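Local atomic coordinates of protein (hdlp (histone deacetylase-like protein)) (PDB entry 1C3P), a protein that binds zinc and probably acts as a deacetylase of the histone deacetylase family, with a proposed part in acetoin breakdown. Residues A[221-226]-A[359-364]; A[274-279]-A[306-311]; A[160-165]-A[248-253]. All coordinates share one frame; numbering follows the deposited sequence.

Contacts 2 and 3 lie in the buried core of one alpha/beta fold built on a parallel eight-stranded sheet, contact 1 near its surface. Contact 3 joins two adjacent inner strands, 162-166 and 250-254, by backbone hydrogen bonds, with polar side chains confined to its solvent-facing start. Contact 2 is buried and wholly apolar, helix 272-286 against helix 299-314; it touches contact 3 where Phe279 CD1 lies 3.5 Å from Leu253 CD2, so helix and sheet share one core. Contact 1 stands apart, its centre about 22 Å from that of contact 2. There the end of the outermost strand, 217-222, meets the C-terminal helix through a partly exposed arginine grip as well as apolar packing.

Contact 1 of 3, residues A[221-226]-A[359-364]; sequences PLPKGL and EVRKEV
Arg361 sets its CG anti to its carbonyl carbon (chi1 -79°), a bend at chi3 (-80°) sets NE, and the guanidinium meets Pro223 and Lys224. The contact joins a type II beta turn, Pro223 to Leu226, at the end of edge strand 217-222 in the parallel sheet of the alpha/beta histone deacetylase fold, to the start of C-terminal helix 362-372, with Arg361 at its N-cap. The guanidinium grips one oxygen end-on: NH1 is 3.0 Å and NH2 2.9 Å from Lys224 O, which lies in the guanidinium plane. NH1 approaches nearly along the C=O axis; NH2 comes from above the carbonyl plane. Pro223 CG, part of a compact, rigid ring, lies over one guanidinium face toward its rim, and Arg361 NE forms a salt bridge with Glu230. An alanine in place of this arginine would probably leave Lys224 O without these two donors and Glu230 without this salt bridge. Gly225, third in the turn, easily adopts the positive phi (71°) of a type II turn. On the buried side, Val364 CG2 packs 3.9 Å from Pro223 CD, and Leu222 CD2 approaches Val364 CG1 at 4.2 Å, a branched aliphatic pair. At the exposed side, Glu363 OE1 lies 3.5 Å from Pro223 CB.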
# COMPACT_ATOMS: atom_id res chain seq x y z
N PRO A 221 -2.50 13.79 -9.12
CA PRO A 221 -1.60 13.16 -10.10
C PRO A 221 -0.30 13.93 -10.13
O PRO A 221 -0.32 15.16 -10.20
CB PRO A 221 -2.38 13.29 -11.42
CG PRO A 221 -3.79 13.73 -10.98
CD PRO A 221 -3.48 14.62 -9.83
N LEU A 222 0.83 13.22 -10.09
CA LEU A 222 2.15 13.85 -10.07
C LEU A 222 3.03 13.41 -11.24
O LEU A 222 2.90 12.31 -11.75
CB LEU A 222 2.82 13.55 -8.74
CG LEU A 222 2.00 14.18 -7.60
CD1 LEU A 222 2.49 13.67 -6.24
CD2 LEU A 222 2.09 15.69 -7.68
N PRO A 223 3.95 14.30 -11.67
CA PRO A 223 4.87 14.06 -12.79
C PRO A 223 6.05 13.14 -12.60
O PRO A 223 6.43 12.78 -11.49
CB PRO A 223 5.34 15.48 -13.14
CG PRO A 223 5.47 16.08 -11.76
CD PRO A 223 4.13 15.66 -11.14
N LYS A 224 6.64 12.76 -13.73
CA LYS A 224 7.83 11.92 -13.74
C LYS A 224 9.00 12.67 -13.09
O LYS A 224 9.08 13.92 -13.15
CB LYS A 224 8.22 11.59 -15.18
CG LYS A 224 7.12 10.90 -15.99
CD LYS A 224 7.59 10.65 -17.44
CE LYS A 224 6.46 10.04 -18.28
NZ LYS A 224 6.89 9.78 -19.69
N GLY A 225 9.93 11.92 -12.52
CA GLY A 225 11.09 12.53 -11.89
C GLY A 225 10.80 13.27 -10.61
O GLY A 225 11.60 14.10 -10.18
N LEU A 226 9.66 12.98 -9.98
CA LEU A 226 9.26 13.65 -8.74
C LEU A 226 10.35 13.60 -7.67
O LEU A 226 10.90 12.53 -7.41
CB LEU A 226 8.01 12.99 -8.17
CG LEU A 226 7.30 13.83 -7.11
CD1 LEU A 226 6.56 14.95 -7.85
CD2 LEU A 226 6.29 12.98 -6.33
N GLU A 359 13.80 21.61 -6.47
CA GLU A 359 12.79 22.65 -6.55
C GLU A 359 11.43 22.04 -6.81
O GLU A 359 11.32 20.93 -7.32
CB GLU A 359 13.12 23.62 -7.68
CG GLU A 359 14.31 24.51 -7.43
CD GLU A 359 14.68 25.32 -8.66
OE1 GLU A 359 13.78 25.96 -9.25
OE2 GLU A 359 15.88 25.32 -9.03
N VAL A 360 10.38 22.77 -6.45
CA VAL A 360 9.05 22.28 -6.73
C VAL A 360 8.60 22.87 -8.08
O VAL A 360 8.43 24.09 -8.21
CB VAL A 360 8.07 22.68 -5.63
CG1 VAL A 360 6.67 22.18 -5.96
CG2 VAL A 360 8.56 22.11 -4.28
N ARG A 361 8.44 22.00 -9.08
CA ARG A 361 8.02 22.45 -10.41
C ARG A 361 6.68 23.16 -10.44
O ARG A 361 5.80 22.88 -9.63
CB ARG A 361 7.94 21.26 -11.38
CG ARG A 361 9.27 20.84 -11.92
CD ARG A 361 9.12 19.53 -12.67
NE ARG A 361 9.09 18.39 -11.76
CZ ARG A 361 8.96 17.14 -12.16
NH1 ARG A 361 8.85 16.88 -13.46
NH2 ARG A 361 8.98 16.15 -11.28
N LYS A 362 6.54 24.08 -11.40
CA LYS A 362 5.30 24.83 -11.56
C LYS A 362 4.11 23.89 -11.75
O LYS A 362 3.02 24.15 -11.24
CB LYS A 362 5.39 25.79 -12.76
CG LYS A 362 6.33 26.97 -12.54
CD LYS A 362 7.73 26.48 -12.17
CE LYS A 362 8.27 25.54 -13.23
NZ LYS A 362 9.48 24.88 -12.75
N GLU A 363 4.32 22.81 -12.50
CA GLU A 363 3.28 21.80 -12.75
C GLU A 363 2.64 21.33 -11.47
O GLU A 363 1.42 21.20 -11.36
CB GLU A 363 3.85 20.54 -13.36
CG GLU A 363 4.44 20.61 -14.71
CD GLU A 363 5.05 19.27 -15.06
OE1 GLU A 363 4.32 18.25 -14.94
OE2 GLU A 363 6.23 19.25 -15.45
N VAL A 364 3.50 20.99 -10.52
CA VAL A 364 3.03 20.50 -9.24
C VAL A 364 2.24 21.57 -8.50
O VAL A 364 1.16 21.30 -7.97
CB VAL A 364 4.18 20.00 -8.37
CG1 VAL A 364 3.63 19.56 -7.03
CG2 VAL A 364 4.91 18.84 -9.05

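Contact 2 of 3, residues A[274-279]-A[306-311]; sequences AFLKAF and WTLIWC
Ile309 lays its CD1 methyl over one face of the Phe279 ring, 4.2 Å from the centroid and 28° off the ring normal, a CH-pi contact. The methyl sits toward the CB side of the ring, with Phe279 CG the nearest ring atom at 3.7 Å. Two helices of the histone deacetylase alpha/beta fold pack side by side here, their short segments crossing at -40° with axes 9.5 Å apart, a spacing that leaves room for large side chains. Ile309 CG1 also meets Phe275 CE2 at 3.7 Å, the side chains crossing at about a right angle. Phe275 and Phe279, one helical turn apart, both point CB toward the facing helix and hold CG anti to the backbone N, and the branched isoleucine fits between them. Phe275, its side chain about 7 Å from that of Asp258, which binds zinc in another structure of this protein, brings CZ within 4.2 Å of Trp306 CD1. The buried indole NE1 is satisfied by Leu255 O. Toward the more exposed flank, Leu276 CD1 packs against Leu308 CB at 4.0 Å, two branched aliphatic side chains. Beyond them, Phe279 stands edge-to-face with Tyr291 of strand 290-292, Ala278 packs on helix 228-245, and Trp306 touches helix 28-37 through Leu31.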
# COMPACT_ATOMS: atom_id res chain seq x y z
N ALA A 274 12.27 10.81 3.02
CA ALA A 274 11.11 11.64 2.70
C ALA A 274 9.86 10.77 2.88
O ALA A 274 8.80 11.26 3.28
CB ALA A 274 11.22 12.15 1.25
N PHE A 275 10.00 9.47 2.60
CA PHE A 275 8.90 8.50 2.75
C PHE A 275 8.49 8.50 4.22
O PHE A 275 7.30 8.54 4.57
CB PHE A 275 9.39 7.11 2.33
CG PHE A 275 8.40 6.00 2.56
CD1 PHE A 275 7.26 5.87 1.77
CD2 PHE A 275 8.65 5.05 3.54
CE1 PHE A 275 6.39 4.79 1.96
CE2 PHE A 275 7.78 3.97 3.74
CZ PHE A 275 6.65 3.85 2.95
N LEU A 276 9.50 8.49 5.08
CA LEU A 276 9.29 8.49 6.52
C LEU A 276 8.66 9.82 6.95
O LEU A 276 7.72 9.83 7.76
CB LEU A 276 10.64 8.25 7.22
CG LEU A 276 10.66 7.98 8.73
CD1 LEU A 276 12.11 7.92 9.21
CD2 LEU A 276 9.94 9.07 9.48
N LYS A 277 9.16 10.94 6.43
CA LYS A 277 8.57 12.22 6.81
C LYS A 277 7.12 12.34 6.38
O LYS A 277 6.31 12.95 7.08
CB LYS A 277 9.35 13.40 6.23
CG LYS A 277 10.59 13.72 6.99
CD LYS A 277 10.99 15.17 6.75
CE LYS A 277 9.89 16.11 7.22
NZ LYS A 277 10.26 17.53 7.03
N ALA A 278 6.79 11.75 5.24
CA ALA A 278 5.41 11.80 4.73
C ALA A 278 4.49 11.13 5.75
O ALA A 278 3.41 11.63 6.10
CB ALA A 278 5.33 11.07 3.37
N PHE A 279 4.93 9.97 6.22
CA PHE A 279 4.18 9.21 7.22
C PHE A 279 3.93 10.06 8.47
O PHE A 279 2.81 10.10 9.00
CB PHE A 279 5.00 7.96 7.58
CG PHE A 279 4.44 7.18 8.73
CD1 PHE A 279 3.23 6.49 8.61
CD2 PHE A 279 5.14 7.10 9.94
CE1 PHE A 279 2.74 5.72 9.67
CE2 PHE A 279 4.65 6.34 11.00
CZ PHE A 279 3.45 5.65 10.87
N TRP A 306 10.25 0.20 5.03
CA TRP A 306 9.28 -0.20 6.03
C TRP A 306 9.96 -0.34 7.38
O TRP A 306 9.32 -0.20 8.41
CB TRP A 306 8.58 -1.51 5.65
CG TRP A 306 7.46 -1.29 4.66
CD1 TRP A 306 6.82 -0.11 4.41
CD2 TRP A 306 6.81 -2.28 3.87
NE1 TRP A 306 5.80 -0.31 3.50
CE2 TRP A 306 5.77 -1.63 3.15
CE3 TRP A 306 6.99 -3.66 3.69
CZ2 TRP A 306 4.93 -2.32 2.27
CZ3 TRP A 306 6.16 -4.34 2.82
CH2 TRP A 306 5.14 -3.67 2.12
N THR A 307 11.26 -0.61 7.37
CA THR A 307 11.96 -0.72 8.64
C THR A 307 11.93 0.66 9.30
O THR A 307 11.73 0.77 10.51
CB THR A 307 13.41 -1.24 8.44
OG1 THR A 307 13.35 -2.64 8.13
CG2 THR A 307 14.25 -1.04 9.70
N LEU A 308 12.11 1.73 8.52
CA LEU A 308 12.03 3.08 9.08
C LEU A 308 10.65 3.30 9.71
O LEU A 308 10.52 3.89 10.80
CB LEU A 308 12.29 4.15 8.01
CG LEU A 308 13.70 4.21 7.41
CD1 LEU A 308 13.82 5.41 6.44
CD2 LEU A 308 14.71 4.35 8.56
N ILE A 309 9.61 2.83 9.03
CA ILE A 309 8.26 2.98 9.55
C ILE A 309 8.12 2.20 10.86
O ILE A 309 7.54 2.70 11.82
CB ILE A 309 7.20 2.42 8.58
CG1 ILE A 309 7.22 3.21 7.27
CG2 ILE A 309 5.83 2.49 9.23
CD1 ILE A 309 6.88 4.68 7.44
N TRP A 310 8.64 0.98 10.90
CA TRP A 310 8.50 0.19 12.12
C TRP A 310 9.25 0.85 13.29
O TRP A 310 8.73 0.92 14.41
CB TRP A 310 9.01 -1.24 11.90
CG TRP A 310 8.90 -2.08 13.12
CD1 TRP A 310 9.93 -2.62 13.83
CD2 TRP A 310 7.70 -2.38 13.86
NE1 TRP A 310 9.45 -3.24 14.96
CE2 TRP A 310 8.09 -3.10 15.00
CE3 TRP A 310 6.34 -2.11 13.66
CZ2 TRP A 310 7.16 -3.56 15.95
CZ3 TRP A 310 5.42 -2.56 14.60
CH2 TRP A 310 5.84 -3.28 15.73
N CYS A 311 10.45 1.36 13.02
CA CYS A 311 11.22 2.04 14.05
C CYS A 311 10.47 3.26 14.58
O CYS A 311 10.45 3.48 15.79
CB CYS A 311 12.62 2.44 13.52
SG CYS A 311 13.79 1.06 13.30

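Contact 3 of 3, residues A[160-165]-A[248-253]; sequences KRILYI and PEVYLL
Leu163 and Tyr251 pair CB to CB at 3.8 Å in the apolar centre of two neighbouring strands, 162-166 and 250-254, of the parallel sheet in the alpha/beta histone deacetylase fold. Leu163 holds CG anti to the backbone N (chi1 167°) and lies side by side with Pro248, whose CG is 3.6 Å from Leu163 CD2. On that face Ile165 also meets Leu253. The other face carries Ile162 against Val250 and Tyr164 against Leu252. Helix 272-286 covers the Tyr251 side and helix 146-156 the Ile162 side, so branched aliphatic and aromatic residues suit both faces. Buried backbone groups are satisfied in parallel register: Leu163 N bonds Val250 O, and Leu252 N bonds Leu163 O at 2.9 Å. Tyr164 OH bonds Asp166, close in sequence to Asp168 and His170, which bind zinc in another structure of this protein. Outward, Glu249 N bonds Arg161 O at 2.8 Å, and Glu249 OE1 accepts Arg161 N at 3.1 Å; Lys160 N is modelled doubtfully close to OE1. The Arg161 guanidinium, its NE held by Glu247 O, has Glu249 CG over one face; NH2 makes a long salt bridge with OE2, which lies well out of the guanidinium plane, so no N-H points at it. A water accepts from Arg161 NH2 and donates to Glu249 OE2 at 2.8 Å.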
# COMPACT_ATOMS: atom_id res chain seq x y z
N LYS A 160 -19.07 6.73 10.52
CA LYS A 160 -19.72 7.44 9.43
C LYS A 160 -18.83 8.45 8.70
O LYS A 160 -19.27 9.10 7.74
CB LYS A 160 -20.97 8.15 9.98
CG LYS A 160 -22.03 7.16 10.45
CD LYS A 160 -23.09 7.80 11.35
CE LYS A 160 -23.78 9.00 10.72
NZ LYS A 160 -22.86 10.17 10.60
N ARG A 161 -17.60 8.59 9.16
CA ARG A 161 -16.65 9.50 8.52
C ARG A 161 -15.29 8.83 8.53
O ARG A 161 -14.51 8.96 9.48
CB ARG A 161 -16.56 10.84 9.26
CG ARG A 161 -17.84 11.68 9.23
CD ARG A 161 -17.58 13.07 9.81
NE ARG A 161 -17.10 13.05 11.19
CZ ARG A 161 -17.86 12.78 12.26
NH1 ARG A 161 -19.15 12.51 12.12
NH2 ARG A 161 -17.31 12.77 13.47
N ILE A 162 -15.00 8.10 7.47
CA ILE A 162 -13.74 7.37 7.38
C ILE A 162 -12.86 7.95 6.27
O ILE A 162 -13.33 8.16 5.17
CB ILE A 162 -14.06 5.90 7.08
CG1 ILE A 162 -14.96 5.37 8.20
CG2 ILE A 162 -12.79 5.09 6.96
CD1 ILE A 162 -15.62 4.06 7.91
N LEU A 163 -11.60 8.21 6.57
CA LEU A 163 -10.70 8.78 5.58
C LEU A 163 -9.68 7.73 5.20
O LEU A 163 -9.17 7.03 6.06
CB LEU A 163 -9.98 10.00 6.16
CG LEU A 163 -8.78 10.59 5.41
CD1 LEU A 163 -9.25 11.16 4.07
CD2 LEU A 163 -8.11 11.66 6.25
N TYR A 164 -9.41 7.60 3.91
CA TYR A 164 -8.40 6.68 3.42
C TYR A 164 -7.37 7.51 2.66
O TYR A 164 -7.72 8.31 1.79
CB TYR A 164 -9.01 5.65 2.49
CG TYR A 164 -7.99 4.72 1.87
CD1 TYR A 164 -7.39 3.70 2.61
CD2 TYR A 164 -7.63 4.87 0.55
CE1 TYR A 164 -6.44 2.85 2.00
CE2 TYR A 164 -6.71 4.06 -0.05
CZ TYR A 164 -6.12 3.05 0.66
OH TYR A 164 -5.23 2.26 -0.04
N ILE A 165 -6.09 7.36 3.01
CA ILE A 165 -5.03 8.11 2.35
C ILE A 165 -4.09 7.09 1.72
O ILE A 165 -3.61 6.17 2.39
CB ILE A 165 -4.24 8.97 3.36
CG1 ILE A 165 -5.19 9.94 4.07
CG2 ILE A 165 -3.11 9.69 2.65
CD1 ILE A 165 -4.58 10.61 5.31
N PRO A 248 -12.40 13.35 9.88
CA PRO A 248 -12.45 11.90 10.06
C PRO A 248 -12.67 11.42 11.49
O PRO A 248 -12.17 12.04 12.43
CB PRO A 248 -11.08 11.45 9.55
CG PRO A 248 -10.66 12.57 8.61
CD PRO A 248 -11.04 13.75 9.46
N GLU A 249 -13.41 10.33 11.63
CA GLU A 249 -13.63 9.71 12.93
C GLU A 249 -12.48 8.73 13.04
O GLU A 249 -12.04 8.37 14.14
CB GLU A 249 -14.94 8.91 12.97
CG GLU A 249 -16.20 9.74 12.83
CD GLU A 249 -17.46 8.90 12.93
OE1 GLU A 249 -17.57 7.92 12.16
OE2 GLU A 249 -18.33 9.21 13.77
N VAL A 250 -12.00 8.31 11.88
CA VAL A 250 -10.90 7.37 11.83
C VAL A 250 -10.33 7.37 10.42
O VAL A 250 -11.05 7.65 9.47
CB VAL A 250 -11.37 5.93 12.19
CG1 VAL A 250 -12.44 5.44 11.23
CG2 VAL A 250 -10.20 4.99 12.18
N TYR A 251 -9.04 7.08 10.28
CA TYR A 251 -8.43 7.04 8.95
C TYR A 251 -7.47 5.86 8.79
O TYR A 251 -6.94 5.33 9.78
CB TYR A 251 -7.68 8.37 8.68
CG TYR A 251 -6.27 8.45 9.25
CD1 TYR A 251 -5.17 7.96 8.54
CD2 TYR A 251 -6.03 9.02 10.51
CE1 TYR A 251 -3.90 8.02 9.06
CE2 TYR A 251 -4.73 9.08 11.05
CZ TYR A 251 -3.68 8.58 10.32
OH TYR A 251 -2.40 8.59 10.82
N LEU A 252 -7.28 5.43 7.54
CA LEU A 252 -6.34 4.37 7.21
C LEU A 252 -5.37 4.99 6.21
O LEU A 252 -5.76 5.83 5.40
CB LEU A 252 -7.03 3.16 6.55
CG LEU A 252 -8.12 2.48 7.38
CD1 LEU A 252 -9.43 3.21 7.16
CD2 LEU A 252 -8.27 1.03 6.94
N LEU A 253 -4.12 4.57 6.30
CA LEU A 253 -3.04 5.09 5.46
C LEU A 253 -2.31 3.93 4.82
O LEU A 253 -1.91 3.00 5.52
CB LEU A 253 -2.07 5.88 6.35
CG LEU A 253 -0.70 6.31 5.84
CD1 LEU A 253 -0.90 7.32 4.71
CD2 LEU A 253 0.11 6.95 6.99
O HOH W 1 -18.23 11.01 15.91